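Local coordinates for protein 433aa long hypothetical phosphoribosylglycinamide formyl transferase (Pyrococcus horikoshii, PDB 2DWC) that is of unconfirmed function but belongs to the ATP-grasp family, resembles PurT-type enzymes, and holds ADP in its pocket, at residues B[337-349]-B[393-405]. Residues are numbered along the deposited sequence; the frame is centred on the assembly and turned at random.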
loop_
_atom_site.group_PDB
_atom_site.type_symbol
_atom_site.label_atom_id
_atom_site.label_comp_id
_atom_site.label_asym_id
_atom_site.label_seq_id
_atom_site.Cartn_x
_atom_site.Cartn_y
_atom_site.Cartn_z
ATOM N N PHE B 337 18.239 2.732 -8.448
ATOM C CA PHE B 337 17.191 2.831 -7.430
ATOM C C PHE B 337 17.484 1.665 -6.459
ATOM O O PHE B 337 17.325 0.503 -6.794
ATOM C CB PHE B 337 15.799 2.667 -8.039
ATOM C CG PHE B 337 14.715 3.015 -7.056
ATOM C CD1 PHE B 337 14.427 4.342 -6.802
ATOM C CD2 PHE B 337 14.132 2.024 -6.263
ATOM C CE1 PHE B 337 13.588 4.708 -5.759
ATOM C CE2 PHE B 337 13.287 2.369 -5.216
ATOM C CZ PHE B 337 13.015 3.704 -4.956
ATOM N N PRO B 338 17.866 1.983 -5.229
ATOM C CA PRO B 338 18.195 0.940 -4.248
ATOM C C PRO B 338 17.036 0.046 -3.831
ATOM O O PRO B 338 15.958 0.522 -3.559
ATOM C CB PRO B 338 18.730 1.748 -3.061
ATOM C CG PRO B 338 19.197 3.052 -3.681
ATOM C CD PRO B 338 18.084 3.327 -4.660
ATOM N N MET B 339 17.294 -1.248 -3.775
ATOM C CA MET B 339 16.304 -2.238 -3.356
ATOM C C MET B 339 16.302 -2.247 -1.804
ATOM O O MET B 339 17.329 -1.953 -1.183
ATOM C CB MET B 339 16.771 -3.584 -3.922
ATOM C CG MET B 339 16.062 -4.812 -3.467
ATOM S SD MET B 339 16.840 -6.126 -4.447
ATOM C CE MET B 339 18.470 -6.397 -3.472
ATOM N N LEU B 340 15.162 -2.551 -1.170
ATOM C CA LEU B 340 15.111 -2.589 0.283
ATOM C C LEU B 340 15.469 -3.979 0.819
ATOM O O LEU B 340 16.251 -4.115 1.783
ATOM C CB LEU B 340 13.713 -2.170 0.776
ATOM C CG LEU B 340 13.478 -2.254 2.288
ATOM C CD1 LEU B 340 14.408 -1.294 3.025
ATOM C CD2 LEU B 340 12.030 -1.942 2.596
ATOM N N ILE B 341 14.927 -5.019 0.189
ATOM C CA ILE B 341 15.171 -6.412 0.626
ATOM C C ILE B 341 14.836 -7.348 -0.528
ATOM O O ILE B 341 13.947 -7.049 -1.330
ATOM C CB ILE B 341 14.299 -6.745 1.874
ATOM C CG1 ILE B 341 14.617 -8.156 2.414
ATOM C CG2 ILE B 341 12.794 -6.683 1.514
ATOM C CD1 ILE B 341 13.851 -8.486 3.744
ATOM N N PRO B 342 15.595 -8.444 -0.692
ATOM C CA PRO B 342 15.272 -9.361 -1.790
ATOM C C PRO B 342 13.855 -9.902 -1.578
ATOM O O PRO B 342 13.422 -10.082 -0.433
ATOM C CB PRO B 342 16.315 -10.482 -1.635
ATOM C CG PRO B 342 17.533 -9.738 -1.097
ATOM C CD PRO B 342 16.868 -8.839 -0.036
ATOM N N ALA B 343 13.162 -10.183 -2.681
ATOM C CA ALA B 343 11.784 -10.701 -2.554
ATOM C C ALA B 343 11.387 -11.450 -3.793
ATOM O O ALA B 343 12.114 -11.483 -4.777
ATOM C CB ALA B 343 10.778 -9.515 -2.269
ATOM N N ALA B 344 10.231 -12.084 -3.744
ATOM C CA ALA B 344 9.755 -12.850 -4.881
ATOM C C ALA B 344 8.249 -12.913 -4.853
ATOM O O ALA B 344 7.629 -12.675 -3.810
ATOM C CB ALA B 344 10.297 -14.304 -4.788
ATOM N N THR B 345 7.672 -13.276 -5.992
ATOM C CA THR B 345 6.223 -13.457 -6.109
ATOM C C THR B 345 5.951 -14.789 -6.780
ATOM O O THR B 345 6.826 -15.363 -7.436
ATOM C CB THR B 345 5.543 -12.405 -7.012
ATOM O OG1 THR B 345 5.925 -12.641 -8.381
ATOM C CG2 THR B 345 5.908 -10.997 -6.593
ATOM N N HIS B 346 4.749 -15.316 -6.574
ATOM C CA HIS B 346 4.305 -16.489 -7.294
ATOM C C HIS B 346 2.809 -16.244 -7.551
ATOM O O HIS B 346 2.072 -15.838 -6.641
ATOM C CB HIS B 346 4.515 -17.777 -6.494
ATOM C CG HIS B 346 4.355 -19.005 -7.336
ATOM N ND1 HIS B 346 3.127 -19.429 -7.807
ATOM C CD2 HIS B 346 5.279 -19.841 -7.881
ATOM C CE1 HIS B 346 3.300 -20.467 -8.610
ATOM N NE2 HIS B 346 4.593 -20.734 -8.675
ATOM N N VAL B 347 2.373 -16.438 -8.790
ATOM C CA VAL B 347 0.963 -16.207 -9.109
ATOM C C VAL B 347 0.011 -17.197 -8.471
ATOM O O VAL B 347 0.401 -18.299 -8.065
ATOM C CB VAL B 347 0.741 -16.236 -10.657
ATOM C CG1 VAL B 347 1.684 -15.227 -11.316
ATOM C CG2 VAL B 347 0.991 -17.655 -11.214
ATOM N N ILE B 348 -1.244 -16.752 -8.336
ATOM C CA ILE B 348 -2.342 -17.579 -7.830
ATOM C C ILE B 348 -3.299 -17.521 -9.017
ATOM O O ILE B 348 -3.926 -16.482 -9.292
ATOM C CB ILE B 348 -2.982 -16.964 -6.572
ATOM C CG1 ILE B 348 -1.940 -16.955 -5.415
ATOM C CG2 ILE B 348 -4.184 -17.794 -6.170
ATOM C CD1 ILE B 348 -2.406 -16.146 -4.188
ATOM N N LYS B 349 -3.370 -18.628 -9.761
ATOM C CA LYS B 349 -4.193 -18.661 -10.980
ATOM C C LYS B 349 -5.377 -19.583 -10.871
ATOM O O LYS B 349 -5.293 -20.623 -10.230
ATOM C CB LYS B 349 -3.361 -19.103 -12.190
ATOM C CG LYS B 349 -2.079 -18.330 -12.400
ATOM C CD LYS B 349 -1.640 -18.385 -13.860
ATOM C CE LYS B 349 -1.745 -19.803 -14.421
ATOM N NZ LYS B 349 -1.624 -19.786 -15.910
ATOM N N TRP B 393 9.577 -12.239 1.262
ATOM C CA TRP B 393 10.885 -11.549 1.248
ATOM C C TRP B 393 11.868 -12.271 2.177
ATOM O O TRP B 393 11.465 -12.945 3.129
ATOM C CB TRP B 393 10.728 -10.108 1.721
ATOM C CG TRP B 393 9.747 -9.935 2.916
ATOM C CD1 TRP B 393 10.081 -9.853 4.245
ATOM C CD2 TRP B 393 8.300 -9.929 2.873
ATOM N NE1 TRP B 393 8.943 -9.811 5.029
ATOM C CE2 TRP B 393 7.841 -9.853 4.211
ATOM C CE3 TRP B 393 7.352 -9.991 1.836
ATOM C CZ2 TRP B 393 6.469 -9.828 4.543
ATOM C CZ3 TRP B 393 5.979 -9.972 2.166
ATOM C CH2 TRP B 393 5.556 -9.884 3.510
ATOM N N ASP B 394 13.152 -12.068 1.915
ATOM C CA ASP B 394 14.182 -12.712 2.752
ATOM C C ASP B 394 15.521 -12.135 2.336
ATOM O O ASP B 394 15.677 -11.629 1.250
ATOM C CB ASP B 394 14.207 -14.215 2.505
ATOM C CG ASP B 394 15.010 -14.963 3.565
ATOM O OD1 ASP B 394 16.219 -15.203 3.366
ATOM O OD2 ASP B 394 14.414 -15.286 4.603
ATOM N N LYS B 395 16.495 -12.218 3.235
ATOM C CA LYS B 395 17.838 -11.760 2.906
ATOM C C LYS B 395 18.386 -12.573 1.755
ATOM O O LYS B 395 19.281 -12.118 1.019
ATOM C CB LYS B 395 18.735 -11.913 4.134
ATOM C CG LYS B 395 18.475 -10.851 5.163
ATOM C CD LYS B 395 19.355 -11.010 6.402
ATOM C CE LYS B 395 19.149 -9.837 7.374
ATOM N NZ LYS B 395 17.721 -9.683 7.789
ATOM N N ASP B 396 17.885 -13.793 1.595
ATOM C CA ASP B 396 18.327 -14.688 0.525
ATOM C C ASP B 396 17.200 -14.796 -0.485
ATOM O O ASP B 396 16.131 -15.354 -0.169
ATOM C CB ASP B 396 18.640 -16.073 1.129
ATOM C CG ASP B 396 19.200 -17.081 0.123
ATOM O OD1 ASP B 396 19.845 -18.052 0.580
ATOM O OD2 ASP B 396 19.014 -16.957 -1.099
ATOM N N VAL B 397 17.440 -14.272 -1.684
ATOM C CA VAL B 397 16.426 -14.301 -2.747
ATOM C C VAL B 397 15.914 -15.704 -3.092
ATOM O O VAL B 397 14.740 -15.876 -3.425
ATOM C CB VAL B 397 16.949 -13.546 -4.016
ATOM C CG1 VAL B 397 18.039 -14.339 -4.702
ATOM C CG2 VAL B 397 15.790 -13.255 -4.998
ATOM N N GLU B 398 16.758 -16.743 -2.968
ATOM C CA GLU B 398 16.290 -18.087 -3.282
ATOM C C GLU B 398 15.316 -18.593 -2.222
ATOM O O GLU B 398 14.414 -19.375 -2.537
ATOM C CB GLU B 398 17.489 -19.059 -3.450
ATOM C CG GLU B 398 18.426 -18.616 -4.588
ATOM C CD GLU B 398 19.548 -19.614 -4.887
ATOM O OE1 GLU B 398 19.914 -20.417 -3.995
ATOM O OE2 GLU B 398 20.078 -19.582 -6.022
ATOM N N VAL B 399 15.494 -18.153 -0.978
ATOM C CA VAL B 399 14.589 -18.518 0.094
ATOM C C VAL B 399 13.242 -17.818 -0.205
ATOM O O VAL B 399 12.176 -18.422 -0.095
ATOM C CB VAL B 399 15.129 -18.054 1.458
ATOM C CG1 VAL B 399 14.063 -18.285 2.522
ATOM C CG2 VAL B 399 16.415 -18.855 1.823
ATOM N N ALA B 400 13.293 -16.552 -0.589
ATOM C CA ALA B 400 12.033 -15.848 -0.924
ATOM C C ALA B 400 11.317 -16.503 -2.110
ATOM O O ALA B 400 10.086 -16.649 -2.070
ATOM C CB ALA B 400 12.313 -14.372 -1.203
ATOM N N LYS B 401 12.055 -16.906 -3.158
ATOM C CA LYS B 401 11.443 -17.593 -4.306
ATOM C C LYS B 401 10.717 -18.864 -3.867
ATOM O O LYS B 401 9.555 -19.105 -4.237
ATOM C CB LYS B 401 12.505 -17.991 -5.363
ATOM C CG LYS B 401 13.200 -16.842 -6.042
ATOM C CD LYS B 401 14.401 -17.314 -6.845
ATOM C CE LYS B 401 14.000 -18.257 -7.994
ATOM N NZ LYS B 401 15.219 -18.685 -8.764
ATOM N N ARG B 402 11.395 -19.700 -3.072
ATOM C CA ARG B 402 10.762 -20.941 -2.635
ATOM C C ARG B 402 9.587 -20.661 -1.726
ATOM O O ARG B 402 8.564 -21.342 -1.804
ATOM C CB ARG B 402 11.771 -21.862 -1.915
ATOM C CG ARG B 402 12.656 -22.665 -2.869
ATOM C CD ARG B 402 13.546 -23.685 -2.099
ATOM N NE ARG B 402 14.346 -23.043 -1.045
ATOM C CZ ARG B 402 15.588 -22.581 -1.197
ATOM N NH1 ARG B 402 16.220 -22.690 -2.366
ATOM N NH2 ARG B 402 16.195 -21.990 -0.180
ATOM N N LYS B 403 9.706 -19.653 -0.869
ATOM C CA LYS B 403 8.603 -19.347 0.025
ATOM C C LYS B 403 7.336 -18.818 -0.676
ATOM O O LYS B 403 6.211 -19.233 -0.316
ATOM C CB LYS B 403 9.064 -18.357 1.054
ATOM C CG LYS B 403 8.042 -18.017 2.079
ATOM C CD LYS B 403 8.704 -17.220 3.179
ATOM C CE LYS B 403 9.433 -18.139 4.162
ATOM N NZ LYS B 403 9.870 -17.390 5.370
ATOM N N ALA B 404 7.512 -17.912 -1.642
ATOM C CA ALA B 404 6.360 -17.394 -2.396
ATOM C C ALA B 404 5.672 -18.561 -3.094
ATOM O O ALA B 404 4.453 -18.662 -3.124
ATOM C CB ALA B 404 6.810 -16.329 -3.445
ATOM N N GLU B 405 6.462 -19.450 -3.691
ATOM C CA GLU B 405 5.868 -20.622 -4.333
ATOM C C GLU B 405 5.088 -21.489 -3.350
ATOM O O GLU B 405 3.959 -21.937 -3.643
ATOM C CB GLU B 405 6.956 -21.473 -4.992
ATOM C CG GLU B 405 6.417 -22.669 -5.728
ATOM C CD GLU B 405 7.545 -23.488 -6.334
ATOM O OE1 GLU B 405 8.630 -23.562 -5.712
ATOM O OE2 GLU B 405 7.342 -24.061 -7.423
HETATM O O HOH W 1 8.286 -18.239 -6.537
HETATM O O HOH W 2 5.208 -23.391 -9.502
#
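H346 and E405 each carry CG anti to the backbone N (chi1 -167° and -177°), which puts H346 CD2 3.7 Å from both CB and CG of E405, the two side chains crossing at a slant. They meet where helix 397-409 packs on strand 343-349 of the mixed beta-sheet, in the PurT C-terminal region. Strand 343-349 and helix segment 397-405 run in roughly the same direction, their axes 24° apart. The helix follows strand 386-393, the antiparallel neighbour of 343-349, after the short turn 394-396 and folds back over the sheet. Just before this turn A343 and W393 form a non-hydrogen-bonded pair, their CB atoms 4.0 Å apart. D394 N donates to P342 O at 3.1 Å. I341 CD1 reaches W393 CD1 obliquely, and P342 CB rests against V397 CB.

The alanines A344, A400 and A404 are consistent with the close approach of the axes, 6.6 Å. A344 CB sits 3.5 Å from K401 CA and also touches the methyls of A400 and A404. W246 of strand 241-247 touches A344 and makes a cation-pi contact with K401. D394 OD1 accepts from D396 N in an Asx turn, and D396 OD2 caps E398 N.

H346 ND1 donates to V347 O close to the ring plane, which helps fix the ring's rotation. H409 meets the same ring edge-to-face. H346 NE2 is 2.8 Å from a water that donates to E405 OE2 at 3.1 Å.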